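Local coordinates for DUF4595 domain-containing protein (Bacteroides vulgatus, PDB 3TZG) that is of unknown function but folds as a porin-like beta barrel, consistent with a role in the outer membrane, at residues F68-S78 with D182-Q193. Numbering follows the deposited sequence.
Sequences FQIGKGKARES and DSFFYFLLNLGQ
One face of the Phe68 ring is covered by Leu191: Leu191 CD1 sits 3.5 Å from the centroid of the Phe68 ring, 8° off the ring normal, a CH-pi contact over the ring centre. At the edge of the same ring, near its plane, the backbone oxygen Asp182 O lies 3.4 Å from Phe68 CZ, while Tyr186 CB approaches CE1 obliquely. With CG anti to its carbonyl carbon (chi1 -65°), the Phe68 ring reaches Leu191 CD1 and, on the helix, Asp182 and Tyr186. The Tyr186 ring presents its own edge to Ala75, with CE1 3.8 Å from Ala75 CB. An alanine in place of Phe68 would probably leave the Leu191 methyl without its aromatic partner and open a gap beside Tyr186 CB. The backbones are joined by Ala75 N donating to Leu191 O (2.9 Å, N-H...O 164°), and the same oxygen receives a CA-H...O contact from Lys74 CA at 3.3 Å. Leu191 follows Asn190, whose positive phi marks the Schellman motif ending the helix. Tyr186 stacks on Tyr99 and hydrogen-bonds through OH to Tyr101 OH, while Asp182 salt-bridges Lys95. Largely buried, the contact packs helix 181-188 within the barrel against hairpin 63-71/74-85, whose wall strands 48-51 and 90-102 continue on its two sides.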
ATOM      1  N   PHE A  68      -5.208  12.168   6.390  1.00 55.20           N
ATOM      2  CA  PHE A  68      -4.285  12.699   5.384  1.00 52.58           C
ATOM      3  C   PHE A  68      -4.541  14.159   5.151  1.00 57.75           C
ATOM      4  O   PHE A  68      -5.703  14.561   5.012  1.00 60.95           O
ATOM      5  CB  PHE A  68      -4.409  11.960   4.046  1.00 52.22           C
ATOM      6  CG  PHE A  68      -4.029  10.509   4.037  1.00 51.56           C
ATOM      7  CD1 PHE A  68      -2.732  10.118   3.741  1.00 52.05           C
ATOM      8  CD2 PHE A  68      -4.989   9.524   4.234  1.00 54.53           C
ATOM      9  CE1 PHE A  68      -2.383   8.769   3.702  1.00 51.74           C
ATOM     10  CE2 PHE A  68      -4.645   8.174   4.180  1.00 56.47           C
ATOM     11  CZ  PHE A  68      -3.337   7.809   3.932  1.00 52.87           C
ATOM     12  N   GLN A  69      -3.472  14.947   5.061  1.00 50.98           N
ATOM     13  CA  GLN A  69      -3.565  16.367   4.756  1.00 51.40           C
ATOM     14  C   GLN A  69      -3.237  16.537   3.290  1.00 52.23           C
ATOM     15  O   GLN A  69      -2.142  16.155   2.850  1.00 48.82           O
ATOM     16  CB  GLN A  69      -2.642  17.197   5.663  1.00 53.74           C
ATOM     17  CG  GLN A  69      -3.116  18.624   5.885  1.00 69.98           C
ATOM     18  CD  GLN A  69      -4.379  18.666   6.716  1.00 90.83           C
ATOM     19  OE1 GLN A  69      -4.579  17.859   7.656  1.00 82.79           O
ATOM     20  NE2 GLN A  69      -5.240  19.631   6.401  1.00 82.72           N
ATOM     21  N   ILE A  70      -4.223  17.042   2.528  1.00 50.60           N
ATOM     22  CA  ILE A  70      -4.152  17.228   1.074  1.00 50.36           C
ATOM     23  C   ILE A  70      -3.804  18.680   0.778  1.00 56.59           C
ATOM     24  O   ILE A  70      -4.430  19.597   1.314  1.00 58.99           O
ATOM     25  CB  ILE A  70      -5.488  16.790   0.377  1.00 53.03           C
ATOM     26  CG1 ILE A  70      -6.010  15.410   0.874  1.00 51.32           C
ATOM     27  CG2 ILE A  70      -5.408  16.877  -1.145  1.00 53.08           C
ATOM     28  CD1 ILE A  70      -5.042  14.190   0.793  1.00 49.67           C
ATOM     29  N   GLY A  71      -2.777  18.859  -0.035  1.00 52.41           N
ATOM     30  CA  GLY A  71      -2.295  20.173  -0.437  1.00 54.08           C
ATOM     31  C   GLY A  71      -1.882  20.141  -1.893  1.00 59.29           C
ATOM     32  O   GLY A  71      -1.114  19.255  -2.300  1.00 56.70           O
ATOM     33  N   LYS A  72      -2.438  21.081  -2.696  1.00 57.66           N
ATOM     34  CA  LYS A  72      -2.165  21.244  -4.135  1.00 57.50           C
ATOM     35  C   LYS A  72      -2.331  19.892  -4.870  1.00 60.50           C
ATOM     36  O   LYS A  72      -1.462  19.490  -5.667  1.00 60.00           O
ATOM     37  CB  LYS A  72      -0.753  21.835  -4.402  1.00 59.14           C
ATOM     38  CG  LYS A  72      -0.379  23.120  -3.657  1.00 65.29           C
ATOM     39  CD  LYS A  72      -0.699  24.391  -4.414  1.00 78.52           C
ATOM     40  CE  LYS A  72       0.213  25.557  -4.056  1.00 84.32           C
ATOM     41  NZ  LYS A  72       0.078  26.003  -2.642  1.00 87.74           N
ATOM     42  N   GLY A  73      -3.426  19.201  -4.544  1.00 55.71           N
ATOM     43  CA  GLY A  73      -3.816  17.940  -5.166  1.00 53.69           C
ATOM     44  C   GLY A  73      -3.088  16.675  -4.769  1.00 55.22           C
ATOM     45  O   GLY A  73      -3.270  15.651  -5.434  1.00 55.80           O
ATOM     46  N   LYS A  74      -2.285  16.704  -3.690  1.00 49.82           N
ATOM     47  CA  LYS A  74      -1.534  15.529  -3.199  1.00 47.28           C
ATOM     48  C   LYS A  74      -1.469  15.457  -1.695  1.00 52.23           C
ATOM     49  O   LYS A  74      -1.380  16.505  -1.042  1.00 54.60           O
ATOM     50  CB  LYS A  74      -0.077  15.545  -3.703  1.00 47.94           C
ATOM     51  CG  LYS A  74       0.147  15.615  -5.199  1.00 44.50           C
ATOM     52  CD  LYS A  74       1.621  15.749  -5.447  1.00 42.00           C
ATOM     53  CE  LYS A  74       1.958  15.763  -6.902  1.00 52.44           C
ATOM     54  NZ  LYS A  74       3.418  15.905  -7.101  1.00 66.81           N
ATOM     55  N   ALA A  75      -1.420  14.238  -1.131  1.00 47.66           N
ATOM     56  CA  ALA A  75      -1.187  14.119   0.315  1.00 47.22           C
ATOM     57  C   ALA A  75       0.211  14.684   0.630  1.00 50.72           C
ATOM     58  O   ALA A  75       1.185  14.377  -0.076  1.00 47.39           O
ATOM     59  CB  ALA A  75      -1.316  12.680   0.785  1.00 46.50           C
ATOM     60  N   ARG A  76       0.281  15.590   1.615  1.00 48.34           N
ATOM     61  CA  ARG A  76       1.534  16.232   1.971  1.00 47.49           C
ATOM     62  C   ARG A  76       2.098  15.658   3.272  1.00 51.73           C
ATOM     63  O   ARG A  76       3.316  15.667   3.473  1.00 50.85           O
ATOM     64  CB  ARG A  76       1.324  17.745   2.087  1.00 46.11           C
ATOM     65  CG  ARG A  76       0.856  18.370   0.780  1.00 50.01           C
ATOM     66  CD  ARG A  76       1.870  18.186  -0.327  1.00 48.71           C
ATOM     67  NE  ARG A  76       1.339  18.612  -1.618  1.00 50.68           N
ATOM     68  CZ  ARG A  76       2.052  18.667  -2.734  1.00 59.81           C
ATOM     69  NH1 ARG A  76       3.331  18.313  -2.729  1.00 40.41           N
ATOM     70  NH2 ARG A  76       1.495  19.085  -3.863  1.00 52.30           N
ATOM     71  N   GLU A  77       1.206  15.135   4.135  1.00 48.90           N
ATOM     72  CA  GLU A  77       1.515  14.572   5.455  1.00 47.36           C
ATOM     73  C   GLU A  77       0.315  13.810   6.004  1.00 51.65           C
ATOM     74  O   GLU A  77      -0.809  14.073   5.575  1.00 51.64           O
ATOM     75  CB  GLU A  77       1.918  15.702   6.414  1.00 49.14           C
ATOM     76  CG  GLU A  77       0.876  16.789   6.464  1.00 56.47           C
ATOM     77  CD  GLU A  77       1.228  18.008   7.267  1.00 72.66           C
ATOM     78  OE1 GLU A  77       1.096  17.940   8.510  1.00 54.63           O
ATOM     79  OE2 GLU A  77       1.466  19.068   6.646  1.00 72.20           O
ATOM     80  N   SER A  78       0.542  12.868   6.939  1.00 49.07           N
ATOM     81  CA  SER A  78      -0.547  12.080   7.557  1.00 49.46           C
ATOM     82  C   SER A  78      -0.230  11.723   9.015  1.00 56.70           C
ATOM     83  O   SER A  78       0.950  11.686   9.399  1.00 56.77           O
ATOM     84  CB  SER A  78      -0.817  10.794   6.779  1.00 48.55           C
ATOM     85  OG  SER A  78       0.158   9.800   7.069  1.00 56.03           O
ATOM     86  N   ASP A 182      -1.981   2.486   6.274  1.00 49.40           N
ATOM     87  CA  ASP A 182      -2.162   3.864   5.833  1.00 47.91           C
ATOM     88  C   ASP A 182      -1.462   4.065   4.476  1.00 49.31           C
ATOM     89  O   ASP A 182      -2.022   4.720   3.595  1.00 48.42           O
ATOM     90  CB  ASP A 182      -1.663   4.867   6.885  1.00 49.91           C
ATOM     91  CG  ASP A 182      -0.251   4.663   7.360  1.00 56.42           C
ATOM     92  OD1 ASP A 182       0.045   3.554   7.882  1.00 55.20           O
ATOM     93  OD2 ASP A 182       0.543   5.636   7.292  1.00 62.36           O
ATOM     94  N   SER A 183      -0.282   3.439   4.277  1.00 44.96           N
ATOM     95  CA  SER A 183       0.428   3.524   3.003  1.00 44.05           C
ATOM     96  C   SER A 183      -0.339   2.740   1.929  1.00 48.57           C
ATOM     97  O   SER A 183      -0.386   3.175   0.769  1.00 48.65           O
ATOM     98  CB  SER A 183       1.859   3.026   3.138  1.00 48.03           C
ATOM     99  OG  SER A 183       2.737   3.995   3.707  1.00 62.26           O
ATOM    100  N   PHE A 184      -0.991   1.608   2.327  1.00 42.78           N
ATOM    101  CA  PHE A 184      -1.819   0.833   1.415  1.00 40.95           C
ATOM    102  C   PHE A 184      -2.872   1.755   0.792  1.00 45.99           C
ATOM    103  O   PHE A 184      -2.919   1.883  -0.435  1.00 46.86           O
ATOM    104  CB  PHE A 184      -2.468  -0.357   2.135  1.00 42.66           C
ATOM    105  CG  PHE A 184      -3.581  -1.000   1.349  1.00 44.09           C
ATOM    106  CD1 PHE A 184      -3.302  -1.886   0.319  1.00 45.33           C
ATOM    107  CD2 PHE A 184      -4.916  -0.695   1.620  1.00 47.23           C
ATOM    108  CE1 PHE A 184      -4.333  -2.474  -0.407  1.00 45.99           C
ATOM    109  CE2 PHE A 184      -5.950  -1.285   0.883  1.00 49.16           C
ATOM    110  CZ  PHE A 184      -5.651  -2.178  -0.111  1.00 45.58           C
ATOM    111  N   PHE A 185      -3.669   2.450   1.648  1.00 41.04           N
ATOM    112  CA  PHE A 185      -4.709   3.373   1.217  1.00 39.93           C
ATOM    113  C   PHE A 185      -4.126   4.574   0.447  1.00 43.22           C
ATOM    114  O   PHE A 185      -4.717   4.991  -0.561  1.00 42.87           O
ATOM    115  CB  PHE A 185      -5.532   3.846   2.409  1.00 42.23           C
ATOM    116  CG  PHE A 185      -6.493   2.779   2.861  1.00 44.82           C
ATOM    117  CD1 PHE A 185      -7.476   2.289   2.000  1.00 47.82           C
ATOM    118  CD2 PHE A 185      -6.409   2.237   4.141  1.00 46.64           C
ATOM    119  CE1 PHE A 185      -8.342   1.270   2.415  1.00 48.62           C
ATOM    120  CE2 PHE A 185      -7.282   1.223   4.550  1.00 48.41           C
ATOM    121  CZ  PHE A 185      -8.238   0.749   3.683  1.00 46.53           C
ATOM    122  N   TYR A 186      -2.951   5.074   0.868  1.00 39.41           N
ATOM    123  CA  TYR A 186      -2.275   6.164   0.175  1.00 40.66           C
ATOM    124  C   TYR A 186      -2.053   5.826  -1.298  1.00 47.59           C
ATOM    125  O   TYR A 186      -2.313   6.677  -2.139  1.00 49.82           O
ATOM    126  CB  TYR A 186      -0.934   6.485   0.849  1.00 41.75           C
ATOM    127  CG  TYR A 186      -0.053   7.423   0.051  1.00 42.46           C
ATOM    128  CD1 TYR A 186      -0.194   8.806   0.156  1.00 44.41           C
ATOM    129  CD2 TYR A 186       0.940   6.929  -0.790  1.00 42.63           C
ATOM    130  CE1 TYR A 186       0.646   9.674  -0.544  1.00 45.82           C
ATOM    131  CE2 TYR A 186       1.786   7.786  -1.495  1.00 43.61           C
ATOM    132  CZ  TYR A 186       1.641   9.156  -1.361  1.00 48.96           C
ATOM    133  OH  TYR A 186       2.463   9.994  -2.061  1.00 44.90           O
ATOM    134  N   PHE A 187      -1.585   4.591  -1.610  1.00 43.65           N
ATOM    135  CA  PHE A 187      -1.354   4.136  -2.980  1.00 42.27           C
ATOM    136  C   PHE A 187      -2.657   3.733  -3.661  1.00 46.54           C
ATOM    137  O   PHE A 187      -2.887   4.180  -4.796  1.00 46.12           O
ATOM    138  CB  PHE A 187      -0.341   2.972  -3.049  1.00 42.76           C
ATOM    139  CG  PHE A 187       1.074   3.456  -2.799  1.00 43.28           C
ATOM    140  CD1 PHE A 187       1.727   4.261  -3.724  1.00 45.01           C
ATOM    141  CD2 PHE A 187       1.731   3.152  -1.619  1.00 45.12           C
ATOM    142  CE1 PHE A 187       3.007   4.754  -3.470  1.00 44.98           C
ATOM    143  CE2 PHE A 187       3.022   3.654  -1.368  1.00 47.28           C
ATOM    144  CZ  PHE A 187       3.644   4.448  -2.298  1.00 44.32           C
ATOM    145  N   LEU A 188      -3.524   2.931  -2.976  1.00 43.51           N
ATOM    146  CA  LEU A 188      -4.812   2.434  -3.523  1.00 43.27           C
ATOM    147  C   LEU A 188      -5.731   3.582  -3.988  1.00 48.01           C
ATOM    148  O   LEU A 188      -6.386   3.436  -5.015  1.00 47.55           O
ATOM    149  CB  LEU A 188      -5.556   1.583  -2.474  1.00 42.99           C
ATOM    150  CG  LEU A 188      -6.863   0.897  -2.908  1.00 47.65           C
ATOM    151  CD1 LEU A 188      -6.584  -0.414  -3.622  1.00 46.87           C
ATOM    152  CD2 LEU A 188      -7.757   0.623  -1.716  1.00 48.64           C
ATOM    153  N   LEU A 189      -5.764   4.712  -3.247  1.00 45.22           N
ATOM    154  CA  LEU A 189      -6.637   5.856  -3.546  1.00 45.97           C
ATOM    155  C   LEU A 189      -5.892   6.927  -4.356  1.00 51.92           C
ATOM    156  O   LEU A 189      -6.461   7.994  -4.616  1.00 53.96           O
ATOM    157  CB  LEU A 189      -7.193   6.471  -2.235  1.00 46.47           C
ATOM    158  CG  LEU A 189      -7.807   5.522  -1.170  1.00 50.88           C
ATOM    159  CD1 LEU A 189      -8.493   6.307  -0.094  1.00 52.85           C
ATOM    160  CD2 LEU A 189      -8.799   4.511  -1.773  1.00 50.46           C
ATOM    161  N   ASN A 190      -4.627   6.636  -4.767  1.00 46.88           N
ATOM    162  CA  ASN A 190      -3.747   7.490  -5.575  1.00 47.16           C
ATOM    163  C   ASN A 190      -3.621   8.916  -4.967  1.00 52.98           C
ATOM    164  O   ASN A 190      -3.751   9.929  -5.685  1.00 53.52           O
ATOM    165  CB  ASN A 190      -4.234   7.575  -7.043  1.00 46.72           C
ATOM    166  CG  ASN A 190      -3.173   8.063  -8.007  1.00 74.62           C
ATOM    167  OD1 ASN A 190      -1.978   7.751  -7.878  1.00 69.77           O
ATOM    168  ND2 ASN A 190      -3.590   8.820  -9.013  1.00 67.82           N
ATOM    169  N   LEU A 191      -3.336   8.987  -3.648  1.00 48.33           N
ATOM    170  CA  LEU A 191      -3.222  10.273  -2.968  1.00 48.90           C
ATOM    171  C   LEU A 191      -1.903  10.982  -3.371  1.00 55.21           C
ATOM    172  O   LEU A 191      -1.771  12.200  -3.163  1.00 55.69           O
ATOM    173  CB  LEU A 191      -3.329  10.131  -1.442  1.00 48.13           C
ATOM    174  CG  LEU A 191      -4.558   9.409  -0.877  1.00 52.13           C
ATOM    175  CD1 LEU A 191      -4.587   9.512   0.639  1.00 52.22           C
ATOM    176  CD2 LEU A 191      -5.863   9.962  -1.432  1.00 53.56           C
ATOM    177  N   GLY A 192      -0.979  10.229  -3.981  1.00 50.45           N
ATOM    178  CA  GLY A 192       0.279  10.777  -4.479  1.00 50.25           C
ATOM    179  C   GLY A 192       0.120  11.358  -5.877  1.00 55.97           C
ATOM    180  O   GLY A 192       1.064  11.951  -6.415  1.00 55.55           O
ATOM    181  N   GLN A 193      -1.091  11.163  -6.490  1.00 53.01           N
ATOM    182  CA  GLN A 193      -1.492  11.635  -7.822  1.00 53.20           C
ATOM    183  C   GLN A 193      -0.433  11.157  -8.860  1.00 55.03           C
ATOM    184  O   GLN A 193       0.104  11.934  -9.644  1.00 56.38           O
ATOM    185  CB  GLN A 193      -1.659  13.154  -7.779  1.00 56.10           C
ATOM    186  CG  GLN A 193      -2.572  13.773  -8.802  1.00 81.03           C
ATOM    187  CD  GLN A 193      -2.595  15.288  -8.621  1.00107.57           C
ATOM    188  OE1 GLN A 193      -1.549  15.967  -8.507  1.00 97.63           O
ATOM    189  NE2 GLN A 193      -3.794  15.858  -8.583  1.00103.57           N
TER